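Local coordinates for protein lipoxygenase (Cyanothece sp., PDB 5EK8) that probably inserts molecular oxygen into polyunsaturated fatty acids as a 9R-lipoxygenase, using a non-heme iron centre, at residues S619-K631 with G656-I668. Sequence-based numbering, arbitrary orientation.
Sequences SVLNGIKYGLLVK and GIDIGNIRTLINI. With FE2 (Fe (II) ion), chain B.
The CD1 methyl of I668 touches both L621 CD2, 3.6 Å away, and I624 CD1, at the apolar centre beside L621 of helix 608-623. I668 is the C-terminal residue, and its carboxylate is the hallmark of the lipoxygenase iron site: I668 OXT binds the iron at 2.5 Å; H359, H364 and H570 bind it too, and N574 belongs to the same site. A chi1 of -169° swings CG1 of the branched isoleucine away from the backbone N and brings CD1 to L621 and I624.

Farther along, L629 CD1 packs on I662 CG2, and V630 CG2 reaches I659 CG1; L641 and L645 of helix 639-647 also touch L629. Between these two apolar ends the backbones meet in a single bridge, L628 with R663: L629 N donates to I662 O at 3.0 Å, and T664 N to G627 O. G627 suits its place because a CB would strike L665 CD2 and, at phi 103°, also press on the carbonyl O of Y626.

R663 extends its chain from CG to NE and slips its guanidinium between I668 CG2 on one face and K625 CG on the other, each offset toward the rim. R663 NH2 donates a hydrogen bond to I624 O, which lies close to the guanidinium plane, while NE forms a salt bridge with D575. A leucine here would probably leave I624 O and the D575 carboxylate without these donors and open a gap between K625 and I668. K625 NZ reaches N661 OD1 only weakly, at 3.5 Å. One residue before the C-terminus, N667 ND2 donates to Y626 O at 3.3 Å; the acceptor lies in the amide plane, but the donor stands above the carbonyl plane.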
loop_
_atom_site.group_PDB
_atom_site.type_symbol
_atom_site.label_atom_id
_atom_site.label_comp_id
_atom_site.label_asym_id
_atom_site.label_seq_id
_atom_site.Cartn_x
_atom_site.Cartn_y
_atom_site.Cartn_z
ATOM N N SER A 619 -7.547 -0.332 -15.380
ATOM C CA SER A 619 -6.565 -0.173 -16.452
ATOM C C SER A 619 -5.474 0.835 -16.097
ATOM O O SER A 619 -4.307 0.654 -16.450
ATOM C CB SER A 619 -7.268 0.250 -17.736
ATOM O OG SER A 619 -8.416 -0.551 -17.959
ATOM N N VAL A 620 -5.862 1.897 -15.398
ATOM C CA VAL A 620 -4.906 2.895 -14.930
ATOM C C VAL A 620 -3.988 2.310 -13.861
ATOM O O VAL A 620 -2.762 2.381 -13.974
ATOM C CB VAL A 620 -5.618 4.143 -14.358
ATOM C CG1 VAL A 620 -4.703 4.904 -13.401
ATOM C CG2 VAL A 620 -6.101 5.047 -15.484
ATOM N N LEU A 621 -4.591 1.723 -12.831
ATOM C CA LEU A 621 -3.853 1.218 -11.680
ATOM C C LEU A 621 -2.862 0.119 -12.051
ATOM O O LEU A 621 -1.772 0.052 -11.482
ATOM C CB LEU A 621 -4.817 0.705 -10.607
ATOM C CG LEU A 621 -5.613 1.756 -9.826
ATOM C CD1 LEU A 621 -6.347 1.114 -8.649
ATOM C CD2 LEU A 621 -4.708 2.887 -9.354
ATOM N N ASN A 622 -3.223 -0.749 -12.990
ATOM C CA ASN A 622 -2.268 -1.773 -13.399
ATOM C C ASN A 622 -1.394 -1.297 -14.568
ATOM O O ASN A 622 -0.361 -1.899 -14.861
ATOM C CB ASN A 622 -2.997 -3.084 -13.736
ATOM C CG ASN A 622 -3.076 -3.360 -15.238
ATOM O OD1 ASN A 622 -3.526 -2.521 -16.027
ATOM N ND2 ASN A 622 -2.641 -4.553 -15.634
ATOM N N GLY A 623 -1.802 -0.206 -15.217
ATOM C CA GLY A 623 -1.070 0.333 -16.351
ATOM C C GLY A 623 0.159 1.143 -15.968
ATOM O O GLY A 623 1.091 1.285 -16.761
ATOM N N ILE A 624 0.151 1.687 -14.756
ATOM C CA ILE A 624 1.300 2.418 -14.226
ATOM C C ILE A 624 2.236 1.451 -13.506
ATOM O O ILE A 624 1.889 0.912 -12.452
ATOM C CB ILE A 624 0.864 3.535 -13.255
ATOM C CG1 ILE A 624 -0.105 4.498 -13.943
ATOM C CG2 ILE A 624 2.071 4.291 -12.733
ATOM C CD1 ILE A 624 -0.846 5.399 -12.988
ATOM N N LYS A 625 3.420 1.232 -14.069
ATOM C CA LYS A 625 4.306 0.196 -13.556
ATOM C C LYS A 625 5.751 0.664 -13.404
ATOM O O LYS A 625 6.636 0.205 -14.121
ATOM C CB LYS A 625 4.247 -1.034 -14.469
ATOM C CG LYS A 625 4.671 -2.331 -13.799
ATOM C CD LYS A 625 4.107 -3.533 -14.533
ATOM C CE LYS A 625 4.258 -4.800 -13.708
ATOM N NZ LYS A 625 3.475 -5.925 -14.291
ATOM N N TYR A 626 5.984 1.569 -12.460
ATOM C CA TYR A 626 7.329 2.046 -12.159
ATOM C C TYR A 626 7.781 1.548 -10.785
ATOM O O TYR A 626 7.051 1.663 -9.796
ATOM C CB TYR A 626 7.372 3.576 -12.222
ATOM C CG TYR A 626 8.735 4.195 -11.995
ATOM C CD1 TYR A 626 9.504 4.633 -13.063
ATOM C CD2 TYR A 626 9.246 4.363 -10.710
ATOM C CE1 TYR A 626 10.746 5.207 -12.865
ATOM C CE2 TYR A 626 10.491 4.933 -10.504
ATOM C CZ TYR A 626 11.235 5.353 -11.590
ATOM O OH TYR A 626 12.469 5.925 -11.399
ATOM N N GLY A 627 8.992 1.002 -10.726
ATOM C CA GLY A 627 9.535 0.485 -9.482
ATOM C C GLY A 627 9.490 -1.029 -9.411
ATOM O O GLY A 627 8.597 -1.610 -8.788
ATOM N N LEU A 628 10.459 -1.668 -10.064
ATOM C CA LEU A 628 10.569 -3.123 -10.082
ATOM C C LEU A 628 11.920 -3.555 -9.525
ATOM O O LEU A 628 12.934 -2.887 -9.741
ATOM C CB LEU A 628 10.386 -3.665 -11.502
ATOM C CG LEU A 628 9.113 -3.232 -12.231
ATOM C CD1 LEU A 628 9.442 -2.706 -13.622
ATOM C CD2 LEU A 628 8.113 -4.374 -12.309
ATOM N N LEU A 629 11.923 -4.671 -8.801
ATOM C CA LEU A 629 13.125 -5.169 -8.138
ATOM C C LEU A 629 14.289 -5.378 -9.104
ATOM O O LEU A 629 15.396 -4.892 -8.863
ATOM C CB LEU A 629 12.824 -6.481 -7.407
ATOM C CG LEU A 629 11.994 -6.395 -6.126
ATOM C CD1 LEU A 629 11.788 -7.779 -5.553
ATOM C CD2 LEU A 629 12.664 -5.482 -5.103
ATOM N N VAL A 630 14.036 -6.104 -10.190
ATOM C CA VAL A 630 15.082 -6.401 -11.164
ATOM C C VAL A 630 15.557 -5.136 -11.866
ATOM O O VAL A 630 16.753 -4.858 -11.907
ATOM C CB VAL A 630 14.612 -7.415 -12.231
ATOM C CG1 VAL A 630 15.729 -7.685 -13.233
ATOM C CG2 VAL A 630 14.161 -8.710 -11.570
ATOM N N LYS A 631 14.615 -4.372 -12.410
ATOM C CA LYS A 631 14.944 -3.149 -13.136
ATOM C C LYS A 631 15.664 -2.136 -12.247
ATOM O O LYS A 631 16.547 -1.413 -12.716
ATOM C CB LYS A 631 13.680 -2.521 -13.727
ATOM C CG LYS A 631 13.951 -1.469 -14.801
ATOM C CD LYS A 631 12.661 -1.027 -15.479
ATOM C CE LYS A 631 12.933 -0.130 -16.673
ATOM N NZ LYS A 631 13.672 1.109 -16.295
ATOM N N GLY A 656 5.259 -19.732 -14.479
ATOM C CA GLY A 656 4.701 -18.743 -15.383
ATOM C C GLY A 656 4.826 -17.325 -14.862
ATOM O O GLY A 656 3.964 -16.479 -15.104
ATOM N N ILE A 657 5.913 -17.065 -14.144
ATOM C CA ILE A 657 6.143 -15.756 -13.547
ATOM C C ILE A 657 7.484 -15.151 -13.965
ATOM O O ILE A 657 8.516 -15.826 -13.969
ATOM C CB ILE A 657 6.078 -15.839 -12.008
ATOM C CG1 ILE A 657 4.684 -16.295 -11.569
ATOM C CG2 ILE A 657 6.430 -14.500 -11.382
ATOM C CD1 ILE A 657 4.678 -17.116 -10.295
ATOM N N ASP A 658 7.451 -13.876 -14.337
ATOM C CA ASP A 658 8.666 -13.123 -14.612
ATOM C C ASP A 658 9.067 -12.322 -13.372
ATOM O O ASP A 658 8.339 -11.430 -12.935
ATOM C CB ASP A 658 8.463 -12.194 -15.815
ATOM C CG ASP A 658 9.773 -11.709 -16.418
ATOM O OD1 ASP A 658 10.808 -11.743 -15.716
ATOM O OD2 ASP A 658 9.764 -11.294 -17.600
ATOM N N ILE A 659 10.228 -12.642 -12.810
ATOM C CA ILE A 659 10.735 -11.932 -11.641
ATOM C C ILE A 659 10.913 -10.447 -11.929
ATOM O O ILE A 659 10.980 -9.630 -11.010
ATOM C CB ILE A 659 12.076 -12.518 -11.165
ATOM C CG1 ILE A 659 13.137 -12.395 -12.262
ATOM C CG2 ILE A 659 11.905 -13.976 -10.782
ATOM C CD1 ILE A 659 14.502 -12.893 -11.843
ATOM N N GLY A 660 10.984 -10.105 -13.213
ATOM C CA GLY A 660 11.117 -8.724 -13.636
ATOM C C GLY A 660 9.816 -7.957 -13.501
ATOM O O GLY A 660 9.797 -6.734 -13.623
ATOM N N ASN A 661 8.726 -8.676 -13.245
ATOM C CA ASN A 661 7.424 -8.050 -13.053
ATOM C C ASN A 661 7.084 -7.860 -11.578
ATOM O O ASN A 661 5.989 -7.414 -11.236
ATOM C CB ASN A 661 6.332 -8.875 -13.735
ATOM C CG ASN A 661 6.174 -8.530 -15.206
ATOM O OD1 ASN A 661 6.323 -7.374 -15.606
ATOM N ND2 ASN A 661 5.870 -9.534 -16.019
ATOM N N ILE A 662 8.032 -8.196 -10.710
ATOM C CA ILE A 662 7.851 -8.023 -9.276
ATOM C C ILE A 662 8.201 -6.601 -8.854
ATOM O O ILE A 662 9.349 -6.171 -8.987
ATOM C CB ILE A 662 8.712 -9.016 -8.477
ATOM C CG1 ILE A 662 8.318 -10.453 -8.823
ATOM C CG2 ILE A 662 8.560 -8.766 -6.986
ATOM C CD1 ILE A 662 9.186 -11.507 -8.176
ATOM N N ARG A 663 7.212 -5.880 -8.336
ATOM C CA ARG A 663 7.404 -4.485 -7.947
ATOM C C ARG A 663 8.241 -4.356 -6.680
ATOM O O ARG A 663 8.234 -5.241 -5.830
ATOM C CB ARG A 663 6.053 -3.794 -7.749
ATOM C CG ARG A 663 5.196 -3.691 -9.004
ATOM C CD ARG A 663 3.874 -3.025 -8.679
ATOM N NE ARG A 663 3.062 -2.741 -9.858
ATOM C CZ ARG A 663 3.045 -1.574 -10.497
ATOM N NH1 ARG A 663 3.818 -0.575 -10.088
ATOM N NH2 ARG A 663 2.260 -1.419 -11.558
ATOM N N THR A 664 8.964 -3.248 -6.570
ATOM C CA THR A 664 9.829 -2.981 -5.425
ATOM C C THR A 664 9.023 -2.443 -4.246
ATOM O O THR A 664 9.322 -2.720 -3.080
ATOM C CB THR A 664 10.942 -1.961 -5.787
ATOM O OG1 THR A 664 11.784 -2.499 -6.811
ATOM C CG2 THR A 664 11.790 -1.621 -4.576
ATOM N N LEU A 665 7.982 -1.685 -4.561
ATOM C CA LEU A 665 7.272 -0.917 -3.551
ATOM C C LEU A 665 5.792 -0.776 -3.873
ATOM O O LEU A 665 5.294 -1.321 -4.861
ATOM C CB LEU A 665 7.904 0.472 -3.409
ATOM C CG LEU A 665 7.566 1.533 -4.468
ATOM C CD1 LEU A 665 8.226 2.860 -4.130
ATOM C CD2 LEU A 665 7.951 1.104 -5.879
ATOM N N ILE A 666 5.094 -0.042 -3.015
ATOM C CA ILE A 666 3.699 0.300 -3.240
ATOM C C ILE A 666 3.590 1.787 -3.541
ATOM O O ILE A 666 3.707 2.612 -2.638
ATOM C CB ILE A 666 2.817 -0.046 -2.016
ATOM C CG1 ILE A 666 2.991 -1.522 -1.635
ATOM C CG2 ILE A 666 1.361 0.305 -2.292
ATOM C CD1 ILE A 666 2.176 -1.961 -0.446
ATOM N N ASN A 667 3.388 2.129 -4.811
ATOM C CA ASN A 667 3.178 3.520 -5.202
ATOM C C ASN A 667 2.041 3.644 -6.196
ATOM O O ASN A 667 1.868 4.685 -6.820
ATOM C CB ASN A 667 4.452 4.134 -5.789
ATOM C CG ASN A 667 5.042 3.306 -6.915
ATOM O OD1 ASN A 667 4.448 2.322 -7.365
ATOM N ND2 ASN A 667 6.223 3.706 -7.379
ATOM N N ILE A 668 1.275 2.569 -6.337
ATOM C CA ILE A 668 0.063 2.573 -7.145
ATOM C C ILE A 668 -0.953 1.645 -6.477
ATOM O O ILE A 668 -2.177 1.760 -6.600
ATOM C CB ILE A 668 0.335 2.122 -8.592
ATOM C CG1 ILE A 668 -0.888 2.410 -9.464
ATOM C CG2 ILE A 668 0.733 0.646 -8.635
ATOM C CD1 ILE A 668 -1.224 3.883 -9.541
ATOM O OXT ILE A 668 -0.532 0.737 -5.762
HETATM FE FE FE2 B . -2.317 -0.796 -5.067
#